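PDB 1QV9: F420-dependent methylenetetrahydromethanopterin dehydrogenase from Methanopyrus kandleri, which catalyses the reversible reduction of methenyl-tetrahydromethanopterin to methylene-tetrahydromethanopterin with reduced coenzyme F420, in methanogenesis from CO2. Local coordinates for residues Ala4-Ile9 with Pro65-Tyr70; Glu31-Arg36 with Glu163-Ala168; Pro93-Gly98 with Asn176-Leu181. One frame throughout, in Å; residues are numbered along the deposited sequence.

Contact 1 (Ala4-Ile9 with Pro65-Tyr70)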
ATOM      1  N   ALA A   4     -15.633 -16.920  39.283  1.00 22.74           N
ATOM      2  CA  ALA A   4     -14.224 -17.269  39.359  1.00 22.28           C
ATOM      3  C   ALA A   4     -13.440 -15.984  39.680  1.00 21.67           C
ATOM      4  O   ALA A   4     -13.757 -14.905  39.166  1.00 26.49           O
ATOM      5  CB  ALA A   4     -13.762 -17.831  38.030  1.00 21.83           C
ATOM      6  N   LYS A   5     -12.417 -16.115  40.508  1.00 21.31           N
ATOM      7  CA  LYS A   5     -11.608 -14.958  40.901  1.00 19.25           C
ATOM      8  C   LYS A   5     -10.146 -15.218  40.594  1.00 19.07           C
ATOM      9  O   LYS A   5      -9.668 -16.335  40.748  1.00 19.66           O
ATOM     10  CB  LYS A   5     -11.774 -14.684  42.393  1.00 20.46           C
ATOM     11  CG  LYS A   5     -13.152 -14.109  42.722  1.00 24.73           C
ATOM     12  CD  LYS A   5     -13.345 -13.853  44.209  1.00 29.45           C
ATOM     13  CE  LYS A   5     -13.486 -15.151  44.986  1.00 35.46           C
ATOM     14  NZ  LYS A   5     -13.772 -14.876  46.429  1.00 41.56           N
ATOM     15  N   ALA A   6      -9.442 -14.188  40.130  1.00 16.51           N
ATOM     16  CA  ALA A   6      -8.021 -14.348  39.847  1.00 15.99           C
ATOM     17  C   ALA A   6      -7.292 -13.018  40.044  1.00 16.86           C
ATOM     18  O   ALA A   6      -7.894 -11.954  39.923  1.00 18.81           O
ATOM     19  CB  ALA A   6      -7.804 -14.827  38.407  1.00 17.82           C
ATOM     20  N   ILE A   7      -6.009 -13.101  40.354  1.00 15.70           N
ATOM     21  CA  ILE A   7      -5.191 -11.892  40.488  1.00 16.05           C
ATOM     22  C   ILE A   7      -4.143 -12.011  39.398  1.00 18.35           C
ATOM     23  O   ILE A   7      -3.599 -13.090  39.177  1.00 16.72           O
ATOM     24  CB  ILE A   7      -4.467 -11.817  41.850  1.00 15.89           C
ATOM     25  CG1 ILE A   7      -5.484 -11.725  42.995  1.00 17.35           C
ATOM     26  CG2 ILE A   7      -3.514 -10.570  41.891  1.00 17.24           C
ATOM     27  CD1 ILE A   7      -4.852 -11.777  44.383  1.00 20.51           C
ATOM     28  N   PHE A   8      -3.879 -10.912  38.703  1.00 15.76           N
ATOM     29  CA  PHE A   8      -2.857 -10.870  37.655  1.00 15.66           C
ATOM     30  C   PHE A   8      -1.744  -9.969  38.156  1.00 15.30           C
ATOM     31  O   PHE A   8      -2.021  -8.887  38.662  1.00 18.31           O
ATOM     32  CB  PHE A   8      -3.424 -10.288  36.354  1.00 17.16           C
ATOM     33  CG  PHE A   8      -4.394 -11.210  35.668  1.00 17.22           C
ATOM     34  CD1 PHE A   8      -5.738 -11.248  36.049  1.00 18.90           C
ATOM     35  CD2 PHE A   8      -3.955 -12.044  34.632  1.00 17.01           C
ATOM     36  CE1 PHE A   8      -6.649 -12.105  35.398  1.00 19.37           C
ATOM     37  CE2 PHE A   8      -4.873 -12.912  33.964  1.00 18.27           C
ATOM     38  CZ  PHE A   8      -6.222 -12.930  34.358  1.00 18.62           C
ATOM     39  N   ILE A   9      -0.490 -10.400  38.023  1.00 14.83           N
ATOM     40  CA  ILE A   9       0.647  -9.578  38.470  1.00 16.61           C
ATOM     41  C   ILE A   9       1.439  -9.222  37.225  1.00 16.48           C
ATOM     42  O   ILE A   9       1.800 -10.112  36.447  1.00 17.32           O
ATOM     43  CB  ILE A   9       1.546 -10.361  39.444  1.00 16.95           C
ATOM     44  CG1 ILE A   9       0.716 -10.935  40.586  1.00 17.79           C
ATOM     45  CG2 ILE A   9       2.670  -9.467  39.964  1.00 17.30           C
ATOM     46  CD1 ILE A   9       1.513 -11.965  41.448  1.00 18.84           C
ATOM     47  N   PRO A  65      -8.491 -15.658  45.633  1.00 20.42           N
ATOM     48  CA  PRO A  65      -8.458 -16.013  44.214  1.00 19.23           C
ATOM     49  C   PRO A  65      -8.380 -17.527  43.988  1.00 18.36           C
ATOM     50  O   PRO A  65      -7.829 -18.258  44.813  1.00 20.16           O
ATOM     51  CB  PRO A  65      -7.186 -15.335  43.719  1.00 20.85           C
ATOM     52  CG  PRO A  65      -6.294 -15.359  44.898  1.00 20.64           C
ATOM     53  CD  PRO A  65      -7.229 -15.022  46.052  1.00 22.13           C
ATOM     54  N   ASP A  66      -8.944 -17.966  42.860  1.00 17.15           N
ATOM     55  CA  ASP A  66      -8.887 -19.373  42.469  1.00 17.51           C
ATOM     56  C   ASP A  66      -7.519 -19.639  41.833  1.00 20.22           C
ATOM     57  O   ASP A  66      -6.994 -20.731  41.903  1.00 19.60           O
ATOM     58  CB  ASP A  66     -10.036 -19.645  41.521  1.00 20.56           C
ATOM     59  CG  ASP A  66     -11.367 -19.452  42.199  1.00 24.32           C
ATOM     60  OD1 ASP A  66     -12.219 -18.698  41.677  1.00 23.40           O
ATOM     61  OD2 ASP A  66     -11.558 -20.063  43.287  1.00 26.57           O
ATOM     62  N   PHE A  67      -6.940 -18.620  41.203  1.00 17.08           N
ATOM     63  CA  PHE A  67      -5.604 -18.773  40.636  1.00 14.43           C
ATOM     64  C   PHE A  67      -4.969 -17.390  40.503  1.00 16.13           C
ATOM     65  O   PHE A  67      -5.670 -16.372  40.586  1.00 16.77           O
ATOM     66  CB  PHE A  67      -5.609 -19.515  39.272  1.00 17.26           C
ATOM     67  CG  PHE A  67      -6.421 -18.849  38.174  1.00 17.48           C
ATOM     68  CD1 PHE A  67      -5.826 -17.990  37.259  1.00 18.52           C
ATOM     69  CD2 PHE A  67      -7.766 -19.135  38.010  1.00 17.98           C
ATOM     70  CE1 PHE A  67      -6.531 -17.439  36.212  1.00 17.45           C
ATOM     71  CE2 PHE A  67      -8.503 -18.583  36.953  1.00 19.38           C
ATOM     72  CZ  PHE A  67      -7.883 -17.723  36.036  1.00 20.07           C
ATOM     73  N   ILE A  68      -3.645 -17.383  40.385  1.00 15.04           N
ATOM     74  CA  ILE A  68      -2.848 -16.152  40.241  1.00 16.21           C
ATOM     75  C   ILE A  68      -1.996 -16.288  38.986  1.00 19.47           C
ATOM     76  O   ILE A  68      -1.488 -17.369  38.698  1.00 19.33           O
ATOM     77  CB  ILE A  68      -1.959 -15.951  41.457  1.00 16.57           C
ATOM     78  CG1 ILE A  68      -2.854 -15.762  42.681  1.00 16.39           C
ATOM     79  CG2 ILE A  68      -1.064 -14.706  41.278  1.00 18.34           C
ATOM     80  CD1 ILE A  68      -2.145 -15.602  44.004  1.00 17.59           C
ATOM     81  N   VAL A  69      -1.862 -15.201  38.226  1.00 14.48           N
ATOM     82  CA  VAL A  69      -1.079 -15.213  37.005  1.00 16.42           C
ATOM     83  C   VAL A  69       0.003 -14.172  37.124  1.00 18.44           C
ATOM     84  O   VAL A  69      -0.247 -13.058  37.570  1.00 19.85           O
ATOM     85  CB  VAL A  69      -1.957 -14.882  35.747  1.00 16.78           C
ATOM     86  CG1 VAL A  69      -1.107 -14.975  34.484  1.00 18.82           C
ATOM     87  CG2 VAL A  69      -3.165 -15.806  35.681  1.00 18.78           C
ATOM     88  N   TYR A  70       1.233 -14.542  36.804  1.00 15.70           N
ATOM     89  CA  TYR A  70       2.330 -13.568  36.796  1.00 16.63           C
ATOM     90  C   TYR A  70       2.757 -13.475  35.337  1.00 16.54           C
ATOM     91  O   TYR A  70       3.040 -14.495  34.709  1.00 17.25           O
ATOM     92  CB  TYR A  70       3.502 -14.044  37.639  1.00 16.55           C
ATOM     93  CG  TYR A  70       4.731 -13.175  37.479  1.00 15.39           C
ATOM     94  CD1 TYR A  70       5.664 -13.402  36.455  1.00 19.65           C
ATOM     95  CD2 TYR A  70       4.915 -12.059  38.310  1.00 15.91           C
ATOM     96  CE1 TYR A  70       6.756 -12.532  36.248  1.00 18.98           C
ATOM     97  CE2 TYR A  70       6.008 -11.193  38.108  1.00 19.50           C
ATOM     98  CZ  TYR A  70       6.910 -11.433  37.091  1.00 21.76           C
ATOM     99  OH  TYR A  70       8.023 -10.604  36.944  1.00 22.63           O
TER
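The F67 ring takes the methyl of A6 on one face, CB lying 3.8 Å from the ring centroid in a CH-pi contact, and has V69 CG2 in its plane at the edge. Beside it the F8 ring runs alongside V69, CD2 reaching V69 CB obliquely, and meets the ring of F35 edge-to-face; on the reverse side of the sheet, the I9 side chain crosses Y70 at about a right angle, CG2 3.8 Å from Y70 CD2. All this belongs to two neighbouring interior strands of a parallel alpha/beta sheet with flavodoxin-like strand order (2-1-3-4-5). F67 and V69, with A4, meet helix 153-169, while the I7, I9, I68 and Y70 face packs against helices 46-63 and 78-88. F67 adopts the crowded first torsion (chi1 60°), CG between the backbone N and the carbonyl carbon, which brings its ring under A6. Between the strands the bonds tighten along the pair. I7 N to F67 O is 3.3 Å. I9 N to V69 O is 2.7 Å, nearly along the C=O axis. At the entry, D66 replaces a strand carbonyl with its carboxylate; an alanine here, without the carboxylate that accepts K5 N, would probably loosen the start of the ladder. D66 grips K5 twice: its N reaches K5 O, and K5 N meets D66 OD1 at 2.8 Å from above the carboxylate plane.

Contact 2 (Glu31-Arg36 with Glu163-Ala168)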
ATOM      1  N   GLU A  31     -20.564 -11.874  34.006  1.00 25.15           N
ATOM      2  CA  GLU A  31     -21.033 -11.938  35.378  1.00 28.78           C
ATOM      3  C   GLU A  31     -20.358 -13.042  36.180  1.00 26.18           C
ATOM      4  O   GLU A  31     -20.582 -13.169  37.380  1.00 29.63           O
ATOM      5  CB  GLU A  31     -22.549 -12.182  35.379  1.00 30.38           C
ATOM      6  CG  GLU A  31     -23.318 -11.340  34.361  1.00 39.60           C
ATOM      7  CD  GLU A  31     -24.825 -11.617  34.367  1.00 46.78           C
ATOM      8  OE1 GLU A  31     -25.570 -10.828  34.987  1.00 50.87           O
ATOM      9  OE2 GLU A  31     -25.266 -12.624  33.758  1.00 48.33           O
ATOM     10  N   ASP A  32     -19.535 -13.856  35.530  1.00 24.05           N
ATOM     11  CA  ASP A  32     -18.900 -14.974  36.220  1.00 25.78           C
ATOM     12  C   ASP A  32     -17.434 -14.866  36.596  1.00 24.42           C
ATOM     13  O   ASP A  32     -16.842 -15.861  36.986  1.00 24.86           O
ATOM     14  CB  ASP A  32     -19.062 -16.245  35.396  1.00 26.02           C
ATOM     15  CG  ASP A  32     -18.344 -16.154  34.054  1.00 26.02           C
ATOM     16  OD1 ASP A  32     -17.875 -17.196  33.561  1.00 25.82           O
ATOM     17  OD2 ASP A  32     -18.275 -15.033  33.503  1.00 27.24           O
ATOM     18  N   VAL A  33     -16.845 -13.677  36.474  1.00 22.53           N
ATOM     19  CA  VAL A  33     -15.445 -13.486  36.846  1.00 22.87           C
ATOM     20  C   VAL A  33     -15.247 -12.171  37.592  1.00 20.44           C
ATOM     21  O   VAL A  33     -16.032 -11.244  37.448  1.00 24.24           O
ATOM     22  CB  VAL A  33     -14.512 -13.446  35.587  1.00 22.98           C
ATOM     23  CG1 VAL A  33     -14.577 -14.759  34.849  1.00 24.92           C
ATOM     24  CG2 VAL A  33     -14.913 -12.271  34.665  1.00 23.96           C
ATOM     25  N   GLU A  34     -14.173 -12.108  38.360  1.00 21.24           N
ATOM     26  CA  GLU A  34     -13.786 -10.907  39.089  1.00 20.98           C
ATOM     27  C   GLU A  34     -12.278 -10.989  39.163  1.00 19.79           C
ATOM     28  O   GLU A  34     -11.738 -12.015  39.574  1.00 19.67           O
ATOM     29  CB  GLU A  34     -14.375 -10.904  40.504  1.00 25.35           C
ATOM     30  CG  GLU A  34     -14.013  -9.642  41.262  1.00 35.85           C
ATOM     31  CD  GLU A  34     -14.779  -9.458  42.568  1.00 43.46           C
ATOM     32  OE1 GLU A  34     -14.629  -8.375  43.170  1.00 46.10           O
ATOM     33  OE2 GLU A  34     -15.521 -10.371  42.990  1.00 41.86           O
ATOM     34  N   PHE A  35     -11.600  -9.919  38.745  1.00 18.24           N
ATOM     35  CA  PHE A  35     -10.140  -9.914  38.764  1.00 15.73           C
ATOM     36  C   PHE A  35      -9.578  -8.704  39.493  1.00 19.45           C
ATOM     37  O   PHE A  35     -10.225  -7.664  39.629  1.00 19.97           O
ATOM     38  CB  PHE A  35      -9.586  -9.824  37.324  1.00 18.18           C
ATOM     39  CG  PHE A  35     -10.096 -10.885  36.377  1.00 18.58           C
ATOM     40  CD1 PHE A  35     -10.414 -10.571  35.072  1.00 21.63           C
ATOM     41  CD2 PHE A  35     -10.181 -12.207  36.775  1.00 22.58           C
ATOM     42  CE1 PHE A  35     -10.818 -11.576  34.157  1.00 23.30           C
ATOM     43  CE2 PHE A  35     -10.585 -13.212  35.868  1.00 20.97           C
ATOM     44  CZ  PHE A  35     -10.901 -12.881  34.562  1.00 22.55           C
ATOM     45  N   ARG A  36      -8.363  -8.869  39.973  1.00 16.43           N
ATOM     46  CA  ARG A  36      -7.584  -7.797  40.569  1.00 16.93           C
ATOM     47  C   ARG A  36      -6.273  -7.832  39.783  1.00 20.30           C
ATOM     48  O   ARG A  36      -5.787  -8.906  39.437  1.00 17.43           O
ATOM     49  CB  ARG A  36      -7.295  -8.031  42.047  1.00 19.11           C
ATOM     50  CG  ARG A  36      -8.539  -7.987  42.955  1.00 16.21           C
ATOM     51  CD  ARG A  36      -9.198  -6.586  42.922  1.00 23.93           C
ATOM     52  NE  ARG A  36     -10.371  -6.594  43.797  1.00 24.39           N
ATOM     53  CZ  ARG A  36     -11.595  -6.908  43.410  1.00 26.82           C
ATOM     54  NH1 ARG A  36     -12.566  -6.895  44.314  1.00 29.21           N
ATOM     55  NH2 ARG A  36     -11.854  -7.201  42.136  1.00 25.92           N
ATOM     56  N   GLU A 163     -10.675 -22.120  29.945  1.00 20.36           N
ATOM     57  CA  GLU A 163     -10.737 -23.500  30.455  1.00 21.31           C
ATOM     58  C   GLU A 163     -10.422 -23.509  31.966  1.00 25.29           C
ATOM     59  O   GLU A 163     -11.099 -24.169  32.770  1.00 23.42           O
ATOM     60  CB  GLU A 163      -9.725 -24.374  29.706  1.00 25.35           C
ATOM     61  CG  GLU A 163      -9.666 -25.840  30.172  1.00 37.46           C
ATOM     62  CD  GLU A 163      -8.474 -26.600  29.579  1.00 42.05           C
ATOM     63  OE1 GLU A 163      -8.326 -26.617  28.338  1.00 47.62           O
ATOM     64  OE2 GLU A 163      -7.683 -27.184  30.356  1.00 48.64           O
ATOM     65  N   LEU A 164      -9.391 -22.771  32.373  1.00 20.60           N
ATOM     66  CA  LEU A 164      -9.016 -22.700  33.781  1.00 20.51           C
ATOM     67  C   LEU A 164     -10.134 -22.039  34.616  1.00 22.72           C
ATOM     68  O   LEU A 164     -10.398 -22.444  35.762  1.00 22.79           O
ATOM     69  CB  LEU A 164      -7.709 -21.909  33.903  1.00 25.89           C
ATOM     70  CG  LEU A 164      -6.869 -22.131  35.159  1.00 30.16           C
ATOM     71  CD1 LEU A 164      -6.428 -23.599  35.262  1.00 27.43           C
ATOM     72  CD2 LEU A 164      -5.657 -21.191  35.103  1.00 26.95           C
ATOM     73  N   ILE A 165     -10.791 -21.033  34.046  1.00 21.24           N
ATOM     74  CA  ILE A 165     -11.878 -20.354  34.734  1.00 21.00           C
ATOM     75  C   ILE A 165     -13.028 -21.336  34.957  1.00 24.08           C
ATOM     76  O   ILE A 165     -13.659 -21.298  36.020  1.00 23.26           O
ATOM     77  CB  ILE A 165     -12.368 -19.122  33.952  1.00 20.77           C
ATOM     78  CG1 ILE A 165     -11.338 -17.998  34.140  1.00 22.97           C
ATOM     79  CG2 ILE A 165     -13.760 -18.674  34.445  1.00 22.51           C
ATOM     80  CD1 ILE A 165     -11.472 -16.899  33.155  1.00 22.93           C
ATOM     81  N   GLU A 166     -13.298 -22.219  33.991  1.00 23.98           N
ATOM     82  CA  GLU A 166     -14.389 -23.164  34.222  1.00 27.57           C
ATOM     83  C   GLU A 166     -14.061 -24.088  35.397  1.00 27.85           C
ATOM     84  O   GLU A 166     -14.944 -24.394  36.217  1.00 29.53           O
ATOM     85  CB  GLU A 166     -14.710 -23.935  32.944  1.00 27.66           C
ATOM     86  CG  GLU A 166     -15.484 -23.064  31.953  1.00 34.16           C
ATOM     87  CD  GLU A 166     -16.717 -22.400  32.582  1.00 40.59           C
ATOM     88  OE1 GLU A 166     -17.647 -23.136  33.004  1.00 40.81           O
ATOM     89  OE2 GLU A 166     -16.767 -21.145  32.661  1.00 35.25           O
ATOM     90  N   LYS A 167     -12.804 -24.520  35.497  1.00 24.28           N
ATOM     91  CA  LYS A 167     -12.375 -25.364  36.615  1.00 26.02           C
ATOM     92  C   LYS A 167     -12.341 -24.608  37.956  1.00 28.51           C
ATOM     93  O   LYS A 167     -12.595 -25.173  39.030  1.00 29.81           O
ATOM     94  CB  LYS A 167     -10.992 -25.922  36.327  1.00 23.72           C
ATOM     95  CG  LYS A 167     -11.003 -26.760  35.082  1.00 26.30           C
ATOM     96  CD  LYS A 167      -9.659 -27.347  34.784  1.00 25.48           C
ATOM     97  CE  LYS A 167      -9.764 -28.233  33.534  1.00 31.29           C
ATOM     98  NZ  LYS A 167      -8.440 -28.727  33.052  1.00 38.14           N
ATOM     99  N   ALA A 168     -11.975 -23.334  37.900  1.00 26.31           N
ATOM    100  CA  ALA A 168     -11.923 -22.491  39.093  1.00 27.05           C
ATOM    101  C   ALA A 168     -13.317 -22.423  39.725  1.00 31.07           C
ATOM    102  O   ALA A 168     -13.453 -22.394  40.960  1.00 32.17           O
ATOM    103  CB  ALA A 168     -11.454 -21.081  38.709  1.00 25.81           C
TER
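E163 opens this piece of helix 153-169 on the flank turned away from the strand, where its OE2 forms a salt bridge with NZ of K167 one turn later. L164 follows, directed to F67 and not to residues 31-36. I165 then carries the contact: its CB points at the strand, and both CG2 and CD1 rest on V33 CG1. CG2, anti to the backbone N, comes to 4.0 Å from V33 CG1, the isoleucine crossing the valine at about a right angle. CD1 in addition meets the edge of the F35 ring near its plane, 4.3 Å from CZ. F35 therefore offers its rim to the helix. E166 starts away from the strand, but a bend at chi2 (-52°) swings the carboxylate back until OE2 is 4.2 Å from D32 OD1. Two like charges so close would probably repel; NZ of K169 makes salt bridges to both oxygens, and R30 holds D32 OD2, which is likely to keep both groups ionised. K167 takes no part in the contact; its NZ is shared between E163 and D177 OD2. A168 finally sits against A4 of strand 4-10 and D66 just before strand 67-71. The arrangement is that of a helix layer packed on the parallel sheet, as in alpha/beta folds: an apolar isoleucine wedged against the outermost strand 33-39, with the D32-E166-K169 charges beside it.

Contact 3 (Pro93-Gly98 with Asn176-Leu181)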
ATOM      1  N   PRO A  93      -2.951 -21.834  43.012  1.00 18.57           N
ATOM      2  CA  PRO A  93      -2.533 -22.358  41.693  1.00 19.60           C
ATOM      3  C   PRO A  93      -2.074 -21.141  40.903  1.00 19.61           C
ATOM      4  O   PRO A  93      -2.750 -20.105  40.921  1.00 17.46           O
ATOM      5  CB  PRO A  93      -3.815 -22.946  41.132  1.00 19.72           C
ATOM      6  CG  PRO A  93      -4.505 -23.461  42.388  1.00 20.76           C
ATOM      7  CD  PRO A  93      -4.326 -22.263  43.335  1.00 17.24           C
ATOM      8  N   ALA A  94      -0.940 -21.263  40.222  1.00 18.54           N
ATOM      9  CA  ALA A  94      -0.382 -20.115  39.494  1.00 18.04           C
ATOM     10  C   ALA A  94       0.125 -20.475  38.104  1.00 18.06           C
ATOM     11  O   ALA A  94       0.572 -21.609  37.856  1.00 18.43           O
ATOM     12  CB  ALA A  94       0.763 -19.510  40.324  1.00 19.82           C
ATOM     13  N   VAL A  95       0.117 -19.473  37.225  1.00 14.65           N
ATOM     14  CA  VAL A  95       0.542 -19.613  35.842  1.00 14.01           C
ATOM     15  C   VAL A  95       1.489 -18.479  35.524  1.00 18.34           C
ATOM     16  O   VAL A  95       1.242 -17.334  35.933  1.00 17.23           O
ATOM     17  CB  VAL A  95      -0.671 -19.491  34.869  1.00 17.75           C
ATOM     18  CG1 VAL A  95      -0.195 -19.581  33.387  1.00 16.11           C
ATOM     19  CG2 VAL A  95      -1.701 -20.587  35.182  1.00 17.52           C
ATOM     20  N   ILE A  96       2.575 -18.798  34.835  1.00 16.28           N
ATOM     21  CA  ILE A  96       3.561 -17.816  34.423  1.00 16.02           C
ATOM     22  C   ILE A  96       3.394 -17.536  32.930  1.00 16.32           C
ATOM     23  O   ILE A  96       3.422 -18.465  32.117  1.00 16.47           O
ATOM     24  CB  ILE A  96       5.016 -18.371  34.648  1.00 13.60           C
ATOM     25  CG1 ILE A  96       5.230 -18.773  36.114  1.00 15.99           C
ATOM     26  CG2 ILE A  96       6.063 -17.338  34.266  1.00 19.64           C
ATOM     27  CD1 ILE A  96       4.982 -17.674  37.117  1.00 16.59           C
ATOM     28  N   ILE A  97       3.231 -16.266  32.563  1.00 15.20           N
ATOM     29  CA  ILE A  97       3.156 -15.886  31.150  1.00 14.80           C
ATOM     30  C   ILE A  97       4.502 -15.274  30.864  1.00 17.97           C
ATOM     31  O   ILE A  97       4.927 -14.366  31.578  1.00 18.15           O
ATOM     32  CB  ILE A  97       2.019 -14.826  30.905  1.00 16.22           C
ATOM     33  CG1 ILE A  97       0.614 -15.460  31.052  1.00 23.76           C
ATOM     34  CG2 ILE A  97       2.244 -14.143  29.564  1.00 24.94           C
ATOM     35  CD1 ILE A  97       0.485 -16.916  30.764  1.00 28.94           C
ATOM     36  N   GLY A  98       5.185 -15.785  29.839  1.00 15.34           N
ATOM     37  CA  GLY A  98       6.501 -15.299  29.469  1.00 14.74           C
ATOM     38  C   GLY A  98       6.801 -15.394  27.990  1.00 15.60           C
ATOM     39  O   GLY A  98       5.914 -15.665  27.207  1.00 16.45           O
ATOM     40  N   ASN A 176      -2.115 -30.544  37.441  1.00 20.61           N
ATOM     41  CA  ASN A 176      -2.229 -31.086  36.096  1.00 19.71           C
ATOM     42  C   ASN A 176      -3.197 -30.334  35.184  1.00 21.87           C
ATOM     43  O   ASN A 176      -3.207 -30.543  33.963  1.00 23.13           O
ATOM     44  CB  ASN A 176      -2.613 -32.568  36.168  1.00 20.42           C
ATOM     45  CG  ASN A 176      -1.451 -33.424  36.574  1.00 20.87           C
ATOM     46  OD1 ASN A 176      -0.292 -33.057  36.374  1.00 24.53           O
ATOM     47  ND2 ASN A 176      -1.747 -34.590  37.124  1.00 22.34           N
ATOM     48  N   ASP A 177      -4.010 -29.459  35.764  1.00 20.28           N
ATOM     49  CA  ASP A 177      -4.921 -28.647  34.983  1.00 22.34           C
ATOM     50  C   ASP A 177      -4.233 -27.378  34.507  1.00 21.53           C
ATOM     51  O   ASP A 177      -4.759 -26.709  33.613  1.00 24.90           O
ATOM     52  CB  ASP A 177      -6.121 -28.205  35.822  1.00 20.46           C
ATOM     53  CG  ASP A 177      -7.065 -29.351  36.140  1.00 28.95           C
ATOM     54  OD1 ASP A 177      -7.562 -29.387  37.281  1.00 29.91           O
ATOM     55  OD2 ASP A 177      -7.325 -30.177  35.234  1.00 28.27           O
ATOM     56  N   LEU A 178      -3.076 -27.060  35.081  1.00 20.61           N
ATOM     57  CA  LEU A 178      -2.410 -25.813  34.704  1.00 20.00           C
ATOM     58  C   LEU A 178      -1.770 -25.963  33.343  1.00 22.49           C
ATOM     59  O   LEU A 178      -1.181 -27.000  33.019  1.00 20.16           O
ATOM     60  CB  LEU A 178      -1.392 -25.419  35.752  1.00 17.69           C
ATOM     61  CG  LEU A 178      -2.016 -25.161  37.131  1.00 17.53           C
ATOM     62  CD1 LEU A 178      -0.890 -24.954  38.111  1.00 20.86           C
ATOM     63  CD2 LEU A 178      -2.967 -23.958  37.104  1.00 21.05           C
ATOM     64  N   PRO A 179      -1.863 -24.923  32.511  1.00 19.56           N
ATOM     65  CA  PRO A 179      -1.271 -25.044  31.180  1.00 18.23           C
ATOM     66  C   PRO A 179       0.231 -25.187  31.144  1.00 17.61           C
ATOM     67  O   PRO A 179       0.917 -24.762  32.059  1.00 19.75           O
ATOM     68  CB  PRO A 179      -1.736 -23.750  30.469  1.00 22.43           C
ATOM     69  CG  PRO A 179      -1.859 -22.781  31.605  1.00 23.99           C
ATOM     70  CD  PRO A 179      -2.530 -23.619  32.698  1.00 20.41           C
ATOM     71  N   LYS A 180       0.717 -25.846  30.094  1.00 18.80           N
ATOM     72  CA  LYS A 180       2.137 -26.010  29.811  1.00 22.56           C
ATOM     73  C   LYS A 180       2.161 -25.786  28.292  1.00 22.04           C
ATOM     74  O   LYS A 180       2.180 -26.725  27.499  1.00 24.93           O
ATOM     75  CB  LYS A 180       2.628 -27.412  30.188  1.00 25.18           C
ATOM     76  CG  LYS A 180       2.637 -27.616  31.679  1.00 25.27           C
ATOM     77  CD  LYS A 180       3.350 -28.903  32.060  1.00 25.83           C
ATOM     78  CE  LYS A 180       2.554 -30.121  31.633  1.00 26.91           C
ATOM     79  NZ  LYS A 180       3.201 -31.393  32.145  1.00 33.94           N
ATOM     80  N   LEU A 181       2.116 -24.520  27.890  1.00 18.19           N
ATOM     81  CA  LEU A 181       2.062 -24.176  26.476  1.00 18.93           C
ATOM     82  C   LEU A 181       3.219 -23.354  25.985  1.00 18.27           C
ATOM     83  O   LEU A 181       3.667 -22.441  26.666  1.00 20.88           O
ATOM     84  CB  LEU A 181       0.790 -23.378  26.167  1.00 20.52           C
ATOM     85  CG  LEU A 181      -0.566 -24.040  26.356  1.00 24.36           C
ATOM     86  CD1 LEU A 181      -1.652 -23.022  26.062  1.00 25.89           C
ATOM     87  CD2 LEU A 181      -0.698 -25.257  25.415  1.00 25.96           C
TER
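L178 is the bump of this contact, pushed up under the start of strand 94-99, and the hollow it fills is formed by P93, the A94 carbonyl and V95. The setting is the parallel alpha/beta sheet, in which strands 94-99 and 180-183 are separated by 115-119; residues 178-179 come out of a short 3-10 turn, and P179 packs beside strand 115-119 before the last strand begins. With CG anti to its carbonyl carbon (chi1 -62°) and a stretched second torsion (chi2 173°), L178 extends towards the sheet and spreads its two methyls. CD2 goes into the notch between the proline and the valine, 4.2 Å from P93 CB and 4.1 Å from V95 CG2, so that the leucine and valine side chains slide past each other in opposite directions. Behind it the leucine is backed by I173 and by L164 of helix 153-169, which also touches V95.

The second fit has the roles reversed. V95 keeps CG1 anti to the backbone N (chi1 178°), and the fork of its two methyls receives the corner of the P179 ring: CG2 stands 4.0 Å from P179 CD and CG1 4.0 Å from P179 CG, the ring crossing the valine at about a right angle. P179 leans on I117 as well, a residue of the intervening strand, so the ring bridges both strands at the seam. A94 turns its methyl to the other face of the sheet, towards L114, and takes part through its backbone alone. This is apolar packing with ordinary van der Waals spacing and no polar bond between the two segments. The tightest approach is that of L178 CD1, which lies 3.7 Å from A94 O.

In the fold
All three contacts are largely buried and reach one parallel sheet, but they hold it in different ways. Contact 1 is the sheet itself: two neighbouring interior strands joined by backbone hydrogen bonds, with the largest buried area. Contact 2 and contact 3 lie on one face of that sheet; contact 2 includes helix 153-169, and contact 3 packs on it through L164. Both rely on sparse apolar packing, contact 2 adding charged groups where it nears the surface. Strand 4-10 hydrogen-bonds to 33-39 on one flank, and 67-71 to 94-99 on the other, so contact 1 ties the other two together. Contacts 2 and 3 also meet directly, through the K167-D177 salt bridge and L164.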